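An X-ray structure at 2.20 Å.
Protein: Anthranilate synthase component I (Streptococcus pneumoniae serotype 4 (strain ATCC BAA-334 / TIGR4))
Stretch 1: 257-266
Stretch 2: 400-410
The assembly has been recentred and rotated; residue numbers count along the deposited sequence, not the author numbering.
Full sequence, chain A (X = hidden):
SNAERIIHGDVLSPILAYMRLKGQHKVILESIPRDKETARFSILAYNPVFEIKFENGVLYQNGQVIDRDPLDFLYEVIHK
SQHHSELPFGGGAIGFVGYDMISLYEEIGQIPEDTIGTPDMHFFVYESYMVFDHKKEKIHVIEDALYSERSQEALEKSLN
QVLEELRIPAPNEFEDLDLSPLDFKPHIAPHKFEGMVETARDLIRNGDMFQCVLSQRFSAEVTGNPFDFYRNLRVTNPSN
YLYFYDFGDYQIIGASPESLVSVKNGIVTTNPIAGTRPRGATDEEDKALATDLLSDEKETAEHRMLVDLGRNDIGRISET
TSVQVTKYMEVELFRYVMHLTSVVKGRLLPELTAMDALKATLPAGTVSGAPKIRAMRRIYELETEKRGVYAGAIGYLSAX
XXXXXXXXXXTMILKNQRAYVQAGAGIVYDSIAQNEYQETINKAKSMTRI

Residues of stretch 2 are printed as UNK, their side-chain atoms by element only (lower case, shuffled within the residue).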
ATOM      1  N   PRO A 257     -10.175   2.609  15.581  1.00 36.63           N
ATOM      2  CA  PRO A 257      -9.894   1.249  15.106  1.00 32.50           C
ATOM      3  C   PRO A 257     -11.028   0.255  15.316  1.00 40.21           C
ATOM      4  O   PRO A 257     -10.880  -0.911  14.931  1.00 40.50           O
ATOM      5  CB  PRO A 257      -8.671   0.860  15.945  1.00 35.16           C
ATOM      6  CG  PRO A 257      -8.861   1.596  17.235  1.00 37.62           C
ATOM      7  CD  PRO A 257      -9.598   2.875  16.910  1.00 30.63           C
ATOM      8  N   GLU A 258     -12.161   0.681  15.875  1.00 26.80           N
ATOM      9  CA  GLU A 258     -13.220  -0.231  16.300  1.00 26.39           C
ATOM     10  C   GLU A 258     -14.509   0.091  15.554  1.00 24.79           C
ATOM     11  O   GLU A 258     -15.092   1.163  15.745  1.00 28.21           O
ATOM     12  CB  GLU A 258     -13.432  -0.149  17.813  1.00 27.07           C
ATOM     13  CG  GLU A 258     -12.177  -0.451  18.628  1.00 46.88           C
ATOM     14  CD  GLU A 258     -12.461  -0.627  20.114  1.00 55.15           C
ATOM     15  OE1 GLU A 258     -13.648  -0.788  20.478  1.00 57.40           O
ATOM     16  OE2 GLU A 258     -11.496  -0.606  20.915  1.00 59.66           O
ATOM     17  N   SER A 259     -14.952  -0.840  14.715  1.00 24.32           N
ATOM     18  CA  SER A 259     -16.251  -0.719  14.076  1.00 22.99           C
ATOM     19  C   SER A 259     -17.360  -0.857  15.110  1.00 28.39           C
ATOM     20  O   SER A 259     -17.273  -1.679  16.023  1.00 25.26           O
ATOM     21  CB  SER A 259     -16.407  -1.793  13.003  1.00 22.78           C
ATOM     22  OG  SER A 259     -17.732  -1.789  12.496  1.00 38.18           O
ATOM     23  N   LEU A 260     -18.404  -0.034  14.980  1.00 21.70           N
ATOM     24  CA  LEU A 260     -19.595  -0.267  15.790  1.00 21.42           C
ATOM     25  C   LEU A 260     -20.489  -1.316  15.142  1.00 28.18           C
ATOM     26  O   LEU A 260     -20.857  -2.306  15.777  1.00 24.72           O
ATOM     27  CB  LEU A 260     -20.383   1.030  15.998  1.00 20.70           C
ATOM     28  CG  LEU A 260     -21.746   0.855  16.697  1.00 29.48           C
ATOM     29  CD1 LEU A 260     -21.596   0.665  18.215  1.00 21.34           C
ATOM     30  CD2 LEU A 260     -22.711   2.001  16.397  1.00 23.29           C
ATOM     31  N   VAL A 261     -20.835  -1.116  13.872  1.00 22.02           N
ATOM     32  CA  VAL A 261     -21.746  -2.003  13.163  1.00 19.62           C
ATOM     33  C   VAL A 261     -21.687  -1.648  11.689  1.00 30.63           C
ATOM     34  O   VAL A 261     -21.470  -0.486  11.327  1.00 28.72           O
ATOM     35  CB  VAL A 261     -23.187  -1.885  13.701  1.00 19.82           C
ATOM     36  CG1 VAL A 261     -23.800  -0.542  13.302  1.00 20.78           C
ATOM     37  CG2 VAL A 261     -24.045  -3.048  13.222  1.00 18.95           C
ATOM     38  N   SER A 262     -21.860  -2.642  10.831  1.00 24.10           N
ATOM     39  CA  SER A 262     -22.004  -2.398   9.411  1.00 18.47           C
ATOM     40  C   SER A 262     -23.159  -3.229   8.872  1.00 24.01           C
ATOM     41  O   SER A 262     -23.516  -4.278   9.421  1.00 27.19           O
ATOM     42  CB  SER A 262     -20.724  -2.720   8.650  1.00 19.05           C
ATOM     43  OG  SER A 262     -20.514  -4.116   8.589  1.00 30.42           O
ATOM     44  N   VAL A 263     -23.754  -2.735   7.798  1.00 18.92           N
ATOM     45  CA  VAL A 263     -24.795  -3.448   7.080  1.00 21.21           C
ATOM     46  C   VAL A 263     -24.396  -3.475   5.620  1.00 20.31           C
ATOM     47  O   VAL A 263     -24.109  -2.424   5.036  1.00 21.27           O
ATOM     48  CB  VAL A 263     -26.170  -2.788   7.247  1.00 16.65           C
ATOM     49  CG1 VAL A 263     -27.238  -3.629   6.551  1.00 22.42           C
ATOM     50  CG2 VAL A 263     -26.469  -2.573   8.707  1.00 17.15           C
ATOM     51  N   LYS A 264     -24.384  -4.671   5.033  1.00 21.59           N
ATOM     52  CA  LYS A 264     -23.913  -4.851   3.663  1.00 23.12           C
ATOM     53  C   LYS A 264     -24.752  -5.943   3.015  1.00 22.87           C
ATOM     54  O   LYS A 264     -24.708  -7.099   3.451  1.00 27.07           O
ATOM     55  CB  LYS A 264     -22.429  -5.203   3.649  1.00 29.87           C
ATOM     56  CG  LYS A 264     -21.934  -5.783   2.337  1.00 43.24           C
ATOM     57  CD  LYS A 264     -21.426  -4.711   1.400  1.00 49.72           C
ATOM     58  CE  LYS A 264     -20.665  -5.336   0.238  1.00 61.95           C
ATOM     59  NZ  LYS A 264     -19.614  -6.291   0.709  1.00 64.77           N
ATOM     60  N   ASN A 265     -25.528  -5.563   2.000  1.00 25.38           N
ATOM     61  CA  ASN A 265     -26.426  -6.467   1.276  1.00 27.48           C
ATOM     62  C   ASN A 265     -27.274  -7.305   2.232  1.00 28.41           C
ATOM     63  O   ASN A 265     -27.350  -8.528   2.122  1.00 21.85           O
ATOM     64  CB  ASN A 265     -25.641  -7.363   0.319  1.00 29.48           C
ATOM     65  CG  ASN A 265     -24.961  -6.571  -0.795  1.00 49.72           C
ATOM     66  OD1 ASN A 265     -25.428  -5.500  -1.192  1.00 57.17           O
ATOM     67  ND2 ASN A 265     -23.852  -7.097  -1.301  1.00 53.54           N
ATOM     68  N   GLY A 266     -27.919  -6.630   3.181  1.00 23.57           N
ATOM     69  CA  GLY A 266     -28.802  -7.286   4.118  1.00 28.94           C
ATOM     70  C   GLY A 266     -28.123  -8.049   5.235  1.00 29.83           C
ATOM     71  O   GLY A 266     -28.824  -8.627   6.078  1.00 28.77           O
ATOM     72  N   UNK A 400     -27.744   2.903  -1.176  1.00 23.03           N
ATOM     73  CA  UNK A 400     -28.161   1.508  -1.297  1.00 23.15           C
ATOM     74  C   UNK A 400     -28.821   0.976  -0.031  1.00 22.34           C
ATOM     75  O   UNK A 400     -29.393  -0.118  -0.067  1.00 22.57           O
ATOM     76  c   UNK A 400     -26.233   1.136  -2.859  1.00 24.05           C
ATOM     77  o   UNK A 400     -26.062   0.608  -0.498  1.00 21.94           O
ATOM     78  c   UNK A 400     -26.961   0.620  -1.624  1.00 27.91           C
ATOM     79  N   UNK A 401     -28.741   1.699   1.083  1.00 21.53           N
ATOM     80  CA  UNK A 401     -29.125   1.163   2.371  1.00 21.76           C
ATOM     81  C   UNK A 401     -28.017   0.438   3.112  1.00 26.16           C
ATOM     82  O   UNK A 401     -28.222   0.047   4.267  1.00 23.00           O
ATOM     83  N   UNK A 402     -26.863   0.226   2.477  1.00 21.20           N
ATOM     84  CA  UNK A 402     -25.684  -0.243   3.186  1.00 19.41           C
ATOM     85  C   UNK A 402     -25.196   0.833   4.153  1.00 27.60           C
ATOM     86  O   UNK A 402     -25.489   2.024   4.004  1.00 26.37           O
ATOM     87  c   UNK A 402     -24.555  -0.594   2.216  1.00 20.75           C
ATOM     88  o   UNK A 402     -25.766  -2.606   1.816  1.00 40.80           O
ATOM     89  c   UNK A 402     -24.809  -1.883   1.464  1.00 32.18           C
ATOM     90  o   UNK A 402     -24.042  -2.177   0.523  1.00 38.43           O
ATOM     91  N   UNK A 403     -24.426   0.400   5.142  1.00 20.09           N
ATOM     92  CA  UNK A 403     -23.980   1.299   6.195  1.00 20.77           C
ATOM     93  C   UNK A 403     -22.694   0.797   6.809  1.00 20.10           C
ATOM     94  O   UNK A 403     -22.490  -0.410   6.915  1.00 20.40           O
ATOM     95  c   UNK A 403     -24.714   2.450   8.332  1.00 34.99           C
ATOM     96 se   UNK A 403     -26.109   2.596   9.688  1.00 41.71          SE
ATOM     97  c   UNK A 403     -25.047   1.425   7.277  1.00 17.42           C
ATOM     98  c   UNK A 403     -25.915   0.810  10.505  1.00 28.02           C
ATOM     99  N   UNK A 404     -21.822   1.717   7.216  1.00 19.66           N
ATOM    100  CA  UNK A 404     -20.601   1.344   7.920  1.00 23.57           C
ATOM    101  C   UNK A 404     -20.295   2.413   8.959  1.00 19.87           C
ATOM    102  O   UNK A 404     -20.036   3.564   8.606  1.00 22.98           O
ATOM    103  o   UNK A 404     -18.330   0.121   8.760  1.00 34.96           O
ATOM    104  o   UNK A 404     -17.163   0.488   6.924  1.00 42.90           O
ATOM    105  c   UNK A 404     -18.222   0.548   7.590  1.00 38.61           C
ATOM    106  c   UNK A 404     -19.440   1.171   6.941  1.00 29.82           C
ATOM    107  N   UNK A 405     -20.330   2.032  10.235  1.00 19.75           N
ATOM    108  CA  UNK A 405     -20.212   2.975  11.340  1.00 16.36           C
ATOM    109  C   UNK A 405     -19.079   2.562  12.269  1.00 21.70           C
ATOM    110  O   UNK A 405     -19.028   1.414  12.721  1.00 19.76           O
ATOM    111  c   UNK A 405     -23.923   3.661  12.315  1.00 23.07           C
ATOM    112  c   UNK A 405     -22.385   5.162  11.042  1.00 24.61           C
ATOM    113  c   UNK A 405     -22.713   3.716  11.418  1.00 26.16           C
ATOM    114  c   UNK A 405     -21.526   3.056  12.123  1.00 21.62           C
ATOM    115  N   UNK A 406     -18.186   3.503  12.565  1.00 16.58           N
ATOM    116  CA  UNK A 406     -17.152   3.311  13.573  1.00 19.78           C
ATOM    117  C   UNK A 406     -17.620   3.808  14.942  1.00 20.76           C
ATOM    118  O   UNK A 406     -18.422   4.742  15.048  1.00 21.67           O
ATOM    119  c   UNK A 406     -15.872   4.047  13.171  1.00 17.18           C
ATOM    120  N   UNK A 407     -17.105   3.174  15.996  1.00 18.03           N
ATOM    121  CA  UNK A 407     -17.254   3.716  17.346  1.00 17.48           C
ATOM    122  C   UNK A 407     -16.445   5.002  17.464  1.00 21.68           C
ATOM    123  O   UNK A 407     -15.256   5.033  17.129  1.00 21.91           O
ATOM    124  c   UNK A 407     -16.873   0.268  19.121  1.00 22.00           C
ATOM    125  c   UNK A 407     -17.462   1.337  18.206  1.00 18.14           C
ATOM    126  c   UNK A 407     -17.012   3.252  19.805  1.00 21.00           C
ATOM    127  c   UNK A 407     -16.782   2.699  18.393  1.00 18.11           C
ATOM    128  N   UNK A 408     -17.064   6.064  17.985  1.00 23.04           N
ATOM    129  CA  UNK A 408     -16.399   7.372  18.057  1.00 25.16           C
ATOM    130  C   UNK A 408     -15.472   7.445  19.279  1.00 23.77           C
ATOM    131  O   UNK A 408     -15.690   8.176  20.245  1.00 26.67           O
ATOM    132  c   UNK A 408     -17.431   8.491  18.054  1.00 17.73           C
ATOM    133  N   UNK A 409     -14.417   6.642  19.225  1.00 29.98           N
ATOM    134  CA  UNK A 409     -13.285   6.769  20.128  1.00 28.36           C
ATOM    135  C   UNK A 409     -12.094   7.225  19.299  1.00 26.81           C
ATOM    136  O   UNK A 409     -12.125   7.212  18.070  1.00 24.14           O
ATOM    137  c   UNK A 409     -12.382   3.018  20.476  1.00 32.85           C
ATOM    138  c   UNK A 409     -12.620   4.369  19.850  1.00 26.57           C
ATOM    139  c   UNK A 409     -12.958   5.456  20.863  1.00 26.76           C
ATOM    140  c   UNK A 409     -14.091   5.034  21.798  1.00 20.27           C
ATOM    141  N   UNK A 410     -11.024   7.610  19.990  1.00 24.03           N
ATOM    142  CA  UNK A 410      -9.829   8.140  19.338  1.00 22.48           C
ATOM    143  C   UNK A 410     -10.210   9.227  18.336  1.00 27.76           C
ATOM    144  O   UNK A 410      -9.712   9.286  17.208  1.00 30.23           O
ATOM    145  c   UNK A 410      -9.029   7.022  18.674  1.00 31.63           C
ATOM    146  n   UNK A 410      -6.367   3.703  18.422  1.00 78.51           N
ATOM    147  c   UNK A 410      -8.510   5.976  19.647  1.00 50.13           C
ATOM    148  c   UNK A 410      -7.003   6.079  19.778  1.00 62.15           C
ATOM    149  c   UNK A 410      -6.095   4.866  17.841  1.00 76.83           C
ATOM    150  n   UNK A 410      -6.378   6.005  18.464  1.00 65.91           N
ATOM    151  n   UNK A 410      -5.539   4.887  16.637  1.00 81.42           N
TER
HETATM  152  O   HOH W   1     -27.991  -3.910   2.832  1.00 26.97           O

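Position 400 has three side-chain atoms, a first carbon carrying one oxygen and one carbon, and none reaches stretch 1. This is Thr 400, whose OG1 accepts a hydrogen bond from the backbone N of position 402 at 3.1 Å, bracing the turn before the strand.

Position 401 has no side-chain atoms, and its phi is +88°. A CB would be jammed against the carbonyl O of Thr 400, so the backbone calls for Gly 401.

Position 402 carries two carbons, the second bearing two oxygens, one of them 3.0 Å from the backbone N of Asn 265. The short carboxylate identifies Asp 402; its OD1 accepts a hydrogen bond from that N and another from water 1 at 2.8 Å. The same water accepts from Gly 266 N at 2.7 Å, so one carboxylate oxygen holds the turn after Lys 264 both directly and through water.

Position 403 is an unbranched chain of two carbons, a selenium and a terminal carbon, the last lying 3.8 Å from Val 261 CG1 and 3.9 Å from Val 263 CG2. This is Met 403, as selenomethionine; a long, flexible apolar chain can reach both valines on its face of the sheet.

Position 404 has two carbons, the second with two oxygens, one of them 3.7 Å from Ser 262 CB on the face opposite Met 403. This is Asp 404; the partly exposed setting suits a carboxylate, and its OD1 is hydrogen-bonded elsewhere in the structure.

Position 405 has four carbons forked at the second, one of them 4.3 Å from Val 261 CG1 on the face of Met 403. This is Leu 405, purely apolar in a buried place.

Position 406 has a single side-chain carbon, pointing away overall, and its CA is 4.2 Å from Ser 259 CA. Ala 406 is small where the backbones are close.

Position 407 has four carbons forked at the first, one arm two carbons long; the first carbon of that arm packs 3.7 Å from Leu 260 CB. The branched apolar chain of Ile 407 suits this buried site, while its backbone N donates to Glu 258 O at 2.9 Å.

Position 408 has one carbon, directed away from stretch 1: Ala 408, a single methyl in a buried place.

Position 409 repeats the pattern of Ile 407, its longer arm ending 3.7 Å from Glu 258 CD. Ile 409 points toward stretch 1 and lays apolar carbon against that side chain.

Position 410 has three carbons, a nitrogen, and a carbon bearing two more nitrogens, one 3.5 Å from Pro 257 CG. The long chain of Arg 410 brings one guanidinium face against Pro 257.

The contact is an antiparallel strand pairing. Val 263 and Met 403 exchange N-to-O hydrogen bonds of 2.8 Å. Leu 405 N donates to Val 261 O at 3.0 Å, whereas Leu 405 O receives Leu 260 N at 2.8 Å and, weakly, Val 261 N at 3.3 Å. This shared acceptor accompanies a one-residue beta bulge. Apolar packing among Val 261, Val 263, Met 403 and Leu 405 reinforces the ladder.

Stretch 2 (400-410) TGDMDLAIAIR
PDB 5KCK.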